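Local coordinates for protein peptidyl tryptophan dihydroxylase (Pseudomonas putida, PDB 7CTQ) that probably uses its flavin-adenine dinucleotide to hydroxylate a peptidyl tryptophan twice, a step essential for building the tryptophylquinone cofactor of quinohemoprotein amine dehydrogenase, at residues Ser35-Gln48 with Gln85-Arg99. Sequence-based numbering, arbitrary orientation.
Sequences SEWRRFAAVEGVSQ and QEFLLDRQRFDRALR. With FAD (flavin-adenine dinucleotide), chain C.
R91 NH1 meets E44 OE2 on the syn side of the carboxylate at 3.1 Å, a salt bridge with the two flat groups 67° apart. NH1 also bonds nearly straight to FAD O4' (2.9 Å), while NH2 reaches the phosphate oxygen O1A, so a long cation with several N-H groups suits this place. E44 runs its CB and CG along the isoalloxazine and still offers two oxygens, OE1 accepting from FAD O2' at 2.8 Å. With an alanine in place of R91, E44 and the FAD phosphate would probably each lose a positive partner, and the ribityl oxygen O4' a donor. G45 needs only its backbone here, N donating to FAD O4 and O accepting from FAD N3. These groups sit where strand 43-46 pairs antiparallel with strand 87-90, which runs on into helix 91-104, in the FAD-binding fold of flavoprotein monooxygenases. E44 N bonds to L89 O at 2.9 Å, and branched V46 packs CG1 on L89 CB. A42 O, accepting from R91 N at 2.9 Å, and D95 position the arginine, which presents NE and NH2 side-on to the single oxygen D95 OD1 from opposite faces of its carboxylate plane. Bends at chi2 and chi3 (-57° and -56°) turn its guanidinium to E44 and the FAD. D90's short carboxylate turns back to cap the helix, OD1 accepting from Q92 N; R99 NH1 binds W37 O at 3.2 Å.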
# COMPACT_ATOMS: atom_id res chain seq x y z
N SER A 35 11.82 -0.06 -15.77
CA SER A 35 11.27 1.11 -15.10
C SER A 35 11.99 2.36 -15.58
O SER A 35 13.09 2.30 -16.12
CB SER A 35 11.37 1.00 -13.58
OG SER A 35 11.13 2.24 -12.95
N GLU A 36 11.34 3.50 -15.36
CA GLU A 36 11.87 4.79 -15.77
C GLU A 36 12.72 5.39 -14.65
O GLU A 36 12.41 5.23 -13.46
CB GLU A 36 10.73 5.74 -16.14
CG GLU A 36 11.16 7.18 -16.40
CD GLU A 36 10.31 7.87 -17.44
OE1 GLU A 36 9.73 7.16 -18.29
OE2 GLU A 36 10.21 9.11 -17.40
N TRP A 37 13.78 6.09 -15.05
CA TRP A 37 14.83 6.52 -14.12
C TRP A 37 14.27 7.33 -12.96
O TRP A 37 14.49 7.00 -11.79
CB TRP A 37 15.88 7.33 -14.89
CG TRP A 37 17.18 7.57 -14.15
CD1 TRP A 37 17.40 7.45 -12.80
CD2 TRP A 37 18.43 7.95 -14.73
NE1 TRP A 37 18.71 7.75 -12.51
CE2 TRP A 37 19.36 8.05 -13.68
CE3 TRP A 37 18.86 8.21 -16.04
CZ2 TRP A 37 20.70 8.41 -13.89
CZ3 TRP A 37 20.18 8.56 -16.25
CH2 TRP A 37 21.08 8.66 -15.18
N ARG A 38 13.55 8.42 -13.26
CA ARG A 38 13.15 9.37 -12.24
C ARG A 38 11.80 9.98 -12.58
O ARG A 38 11.20 9.70 -13.62
CB ARG A 38 14.19 10.47 -12.06
CG ARG A 38 15.58 9.97 -11.71
CD ARG A 38 16.64 11.06 -11.73
NE ARG A 38 16.13 12.38 -11.34
CZ ARG A 38 15.63 12.68 -10.14
NH1 ARG A 38 15.57 11.76 -9.19
NH2 ARG A 38 15.18 13.91 -9.90
N ARG A 39 11.33 10.84 -11.67
CA ARG A 39 10.15 11.67 -11.85
C ARG A 39 10.35 12.92 -11.01
O ARG A 39 11.47 13.22 -10.57
CB ARG A 39 8.87 10.88 -11.50
CG ARG A 39 7.57 11.41 -12.11
CD ARG A 39 7.80 12.09 -13.45
NE ARG A 39 8.17 11.15 -14.51
CZ ARG A 39 7.30 10.58 -15.34
NH1 ARG A 39 6.01 10.85 -15.24
NH2 ARG A 39 7.72 9.73 -16.28
N PHE A 40 9.27 13.67 -10.77
CA PHE A 40 9.39 14.94 -10.06
C PHE A 40 9.91 14.72 -8.63
O PHE A 40 9.82 13.63 -8.06
CB PHE A 40 8.05 15.68 -10.02
CG PHE A 40 7.01 15.02 -9.16
CD1 PHE A 40 6.20 14.02 -9.66
CD2 PHE A 40 6.84 15.42 -7.84
CE1 PHE A 40 5.24 13.41 -8.87
CE2 PHE A 40 5.88 14.81 -7.04
CZ PHE A 40 5.08 13.81 -7.56
N ALA A 41 10.46 15.79 -8.07
CA ALA A 41 10.97 15.76 -6.70
C ALA A 41 9.80 15.59 -5.74
O ALA A 41 8.98 16.50 -5.58
CB ALA A 41 11.74 17.04 -6.41
N ALA A 42 9.72 14.43 -5.10
CA ALA A 42 8.70 14.18 -4.08
C ALA A 42 9.39 13.67 -2.83
O ALA A 42 10.22 12.76 -2.90
CB ALA A 42 7.67 13.16 -4.56
N VAL A 43 9.06 14.26 -1.68
CA VAL A 43 9.52 13.75 -0.40
C VAL A 43 8.30 13.41 0.45
O VAL A 43 7.33 14.18 0.51
CB VAL A 43 10.46 14.73 0.33
CG1 VAL A 43 11.53 15.22 -0.63
CG2 VAL A 43 9.70 15.88 1.00
N GLU A 44 8.35 12.25 1.08
CA GLU A 44 7.24 11.68 1.80
C GLU A 44 7.62 11.50 3.26
O GLU A 44 8.80 11.43 3.61
CB GLU A 44 6.84 10.33 1.19
CG GLU A 44 6.11 10.47 -0.14
CD GLU A 44 6.11 9.20 -0.96
OE1 GLU A 44 5.45 9.18 -2.02
OE2 GLU A 44 6.79 8.23 -0.56
N GLY A 45 6.61 11.46 4.12
CA GLY A 45 6.81 11.14 5.52
C GLY A 45 6.77 9.64 5.72
O GLY A 45 5.85 8.96 5.24
N VAL A 46 7.77 9.11 6.41
CA VAL A 46 7.86 7.68 6.68
C VAL A 46 7.98 7.47 8.19
O VAL A 46 8.59 8.28 8.90
CB VAL A 46 9.03 7.00 5.94
CG1 VAL A 46 8.74 6.93 4.44
CG2 VAL A 46 10.35 7.74 6.20
N SER A 47 7.38 6.38 8.66
CA SER A 47 7.41 6.03 10.07
C SER A 47 8.63 5.16 10.37
O SER A 47 9.40 4.78 9.48
CB SER A 47 6.11 5.33 10.48
OG SER A 47 5.97 4.06 9.86
N GLN A 48 8.81 4.84 11.66
CA GLN A 48 9.87 3.93 12.07
C GLN A 48 9.64 2.53 11.51
O GLN A 48 10.60 1.85 11.12
CB GLN A 48 9.96 3.89 13.60
CG GLN A 48 8.69 3.40 14.32
CD GLN A 48 7.58 4.45 14.37
OE1 GLN A 48 7.82 5.64 14.16
NE2 GLN A 48 6.35 4.00 14.63
N GLN A 85 10.95 11.70 15.75
CA GLN A 85 11.39 10.34 15.43
C GLN A 85 10.72 9.78 14.18
O GLN A 85 10.85 8.59 13.89
CB GLN A 85 11.19 9.36 16.60
CG GLN A 85 12.38 8.40 16.80
CD GLN A 85 12.26 7.09 16.03
OE1 GLN A 85 11.16 6.63 15.72
NE2 GLN A 85 13.40 6.48 15.72
N GLU A 86 10.00 10.60 13.42
CA GLU A 86 9.63 10.22 12.08
C GLU A 86 10.52 10.96 11.10
O GLU A 86 11.04 12.04 11.39
CB GLU A 86 8.15 10.48 11.81
CG GLU A 86 7.25 9.44 12.48
CD GLU A 86 5.83 9.44 11.95
OE1 GLU A 86 5.50 10.30 11.11
OE2 GLU A 86 5.04 8.57 12.39
N PHE A 87 10.74 10.34 9.95
CA PHE A 87 11.77 10.73 9.01
C PHE A 87 11.12 11.33 7.76
O PHE A 87 9.89 11.43 7.66
CB PHE A 87 12.66 9.54 8.66
CG PHE A 87 13.35 8.90 9.85
CD1 PHE A 87 14.72 9.00 10.01
CD2 PHE A 87 12.61 8.21 10.80
CE1 PHE A 87 15.35 8.43 11.10
CE2 PHE A 87 13.23 7.64 11.90
CZ PHE A 87 14.60 7.74 12.05
N LEU A 88 11.97 11.73 6.82
CA LEU A 88 11.53 12.16 5.51
C LEU A 88 12.24 11.30 4.48
O LEU A 88 13.42 10.97 4.64
CB LEU A 88 11.83 13.64 5.24
CG LEU A 88 11.76 14.64 6.40
CD1 LEU A 88 12.10 16.04 5.91
CD2 LEU A 88 10.40 14.63 7.09
N LEU A 89 11.52 10.90 3.44
CA LEU A 89 12.07 10.04 2.41
C LEU A 89 12.08 10.81 1.10
O LEU A 89 11.03 11.25 0.63
CB LEU A 89 11.27 8.75 2.26
CG LEU A 89 11.88 7.86 1.18
CD1 LEU A 89 13.12 7.15 1.71
CD2 LEU A 89 10.85 6.87 0.67
N ASP A 90 13.26 10.96 0.50
CA ASP A 90 13.36 11.66 -0.77
C ASP A 90 13.25 10.61 -1.87
O ASP A 90 14.18 9.82 -2.09
CB ASP A 90 14.65 12.47 -0.85
CG ASP A 90 15.09 12.73 -2.27
OD1 ASP A 90 14.23 12.96 -3.14
OD2 ASP A 90 16.30 12.72 -2.52
N ARG A 91 12.10 10.59 -2.54
CA ARG A 91 11.81 9.58 -3.55
C ARG A 91 12.78 9.63 -4.72
O ARG A 91 12.97 8.61 -5.39
CB ARG A 91 10.37 9.74 -4.05
CG ARG A 91 9.33 9.45 -2.98
CD ARG A 91 9.52 8.06 -2.42
NE ARG A 91 9.48 7.04 -3.47
CZ ARG A 91 8.39 6.36 -3.80
NH1 ARG A 91 7.25 6.58 -3.15
NH2 ARG A 91 8.43 5.46 -4.78
N GLN A 92 13.39 10.79 -4.98
CA GLN A 92 14.45 10.86 -5.98
C GLN A 92 15.61 9.94 -5.60
O GLN A 92 15.98 9.03 -6.36
CB GLN A 92 14.94 12.30 -6.13
CG GLN A 92 13.83 13.35 -6.21
CD GLN A 92 14.36 14.76 -6.01
OE1 GLN A 92 14.04 15.43 -5.02
NE2 GLN A 92 15.18 15.23 -6.94
N ARG A 93 16.20 10.16 -4.42
CA ARG A 93 17.23 9.26 -3.92
C ARG A 93 16.72 7.83 -3.83
O ARG A 93 17.41 6.90 -4.26
CB ARG A 93 17.73 9.71 -2.54
CG ARG A 93 19.04 10.51 -2.50
CD ARG A 93 18.88 11.79 -3.29
NE ARG A 93 19.73 12.89 -2.86
CZ ARG A 93 20.40 13.68 -3.70
NH1 ARG A 93 20.32 13.48 -5.01
NH2 ARG A 93 21.14 14.66 -3.23
N PHE A 94 15.51 7.65 -3.31
CA PHE A 94 14.98 6.32 -3.02
C PHE A 94 14.90 5.46 -4.28
O PHE A 94 15.46 4.36 -4.34
CB PHE A 94 13.61 6.45 -2.36
CG PHE A 94 13.13 5.20 -1.71
CD1 PHE A 94 13.84 4.62 -0.67
CD2 PHE A 94 11.95 4.60 -2.12
CE1 PHE A 94 13.39 3.46 -0.06
CE2 PHE A 94 11.49 3.44 -1.52
CZ PHE A 94 12.21 2.87 -0.49
N ASP A 95 14.19 5.95 -5.30
CA ASP A 95 13.95 5.12 -6.49
C ASP A 95 15.24 4.84 -7.24
O ASP A 95 15.46 3.73 -7.72
CB ASP A 95 12.92 5.79 -7.41
CG ASP A 95 11.68 6.26 -6.65
OD1 ASP A 95 11.33 5.63 -5.63
OD2 ASP A 95 11.06 7.26 -7.08
N ARG A 96 16.11 5.85 -7.36
CA ARG A 96 17.43 5.61 -7.93
C ARG A 96 18.21 4.61 -7.09
O ARG A 96 18.97 3.79 -7.63
CB ARG A 96 18.20 6.93 -8.05
CG ARG A 96 17.80 7.80 -9.24
CD ARG A 96 18.78 8.97 -9.44
NE ARG A 96 18.39 10.18 -8.71
CZ ARG A 96 19.05 10.69 -7.67
NH1 ARG A 96 20.14 10.09 -7.22
NH2 ARG A 96 18.61 11.79 -7.08
N ALA A 97 18.01 4.63 -5.78
CA ALA A 97 18.71 3.69 -4.93
C ALA A 97 18.11 2.29 -4.96
O ALA A 97 18.82 1.31 -4.69
CB ALA A 97 18.71 4.21 -3.50
N LEU A 98 16.81 2.16 -5.25
CA LEU A 98 16.18 0.84 -5.33
C LEU A 98 16.85 -0.03 -6.38
O LEU A 98 16.90 -1.26 -6.22
CB LEU A 98 14.69 0.98 -5.63
CG LEU A 98 13.76 1.37 -4.48
CD1 LEU A 98 12.32 1.59 -4.96
CD2 LEU A 98 13.79 0.32 -3.36
N ARG A 99 17.37 0.57 -7.45
CA ARG A 99 17.95 -0.23 -8.52
C ARG A 99 19.21 -0.95 -8.06
O ARG A 99 19.51 -2.04 -8.56
CB ARG A 99 18.26 0.66 -9.73
CG ARG A 99 17.42 1.93 -9.80
CD ARG A 99 15.94 1.62 -9.92
NE ARG A 99 15.50 1.70 -11.31
CZ ARG A 99 15.26 2.83 -11.96
NH1 ARG A 99 15.43 4.00 -11.34
NH2 ARG A 99 14.86 2.81 -13.22
PA FAD C . 5.56 3.69 -7.30
O1A FAD C . 6.35 3.96 -6.08
O2A FAD C . 4.80 4.91 -7.81
O5B FAD C . 6.50 3.03 -8.36
C5B FAD C . 6.15 3.01 -9.76
C4B FAD C . 7.45 3.04 -10.52
O4B FAD C . 7.18 2.79 -11.92
C3B FAD C . 8.23 4.35 -10.46
O3B FAD C . 9.63 4.10 -10.38
C2B FAD C . 7.83 5.05 -11.77
O2B FAD C . 8.84 5.93 -12.27
C1B FAD C . 7.68 3.85 -12.70
N9A FAD C . 6.84 4.02 -13.87
C8A FAD C . 5.66 4.70 -13.99
N7A FAD C . 5.12 4.66 -15.19
C5A FAD C . 6.04 3.93 -15.91
C6A FAD C . 6.08 3.53 -17.27
N6A FAD C . 5.15 3.84 -18.16
N1A FAD C . 7.14 2.79 -17.68
C2A FAD C . 8.09 2.47 -16.79
N3A FAD C . 8.15 2.79 -15.49
C4A FAD C . 7.09 3.52 -15.11
N1 FAD C . 3.59 6.97 1.10
C2 FAD C . 4.30 7.09 2.27
O2 FAD C . 4.82 6.11 2.81
N3 FAD C . 4.44 8.32 2.86
C4 FAD C . 3.94 9.52 2.38
O4 FAD C . 4.15 10.56 2.99
C4X FAD C . 3.19 9.39 1.15
N5 FAD C . 2.66 10.47 0.63
C5X FAD C . 1.95 10.35 -0.54
C6 FAD C . 1.37 11.49 -1.11
C7 FAD C . 0.63 11.41 -2.28
C7M FAD C . 0.03 12.67 -2.86
C8 FAD C . 0.45 10.17 -2.91
C8M FAD C . -0.34 10.06 -4.18
C9 FAD C . 1.02 9.03 -2.35
C9A FAD C . 1.76 9.11 -1.18
N10 FAD C . 2.35 7.97 -0.60
C10 FAD C . 3.06 8.07 0.58
C1' FAD C . 2.15 6.65 -1.19
C2' FAD C . 3.36 6.10 -1.93
O2' FAD C . 3.88 7.05 -2.86
C3' FAD C . 2.93 4.83 -2.67
O3' FAD C . 2.20 4.03 -1.75
C4' FAD C . 4.06 3.98 -3.24
O4' FAD C . 5.07 4.80 -3.85
C5' FAD C . 3.53 2.98 -4.23
O5' FAD C . 4.59 2.08 -4.59
P FAD C . 4.61 1.37 -5.98
O1P FAD C . 3.33 0.54 -6.07
O2P FAD C . 5.90 0.65 -6.18
O3P FAD C . 4.47 2.58 -7.00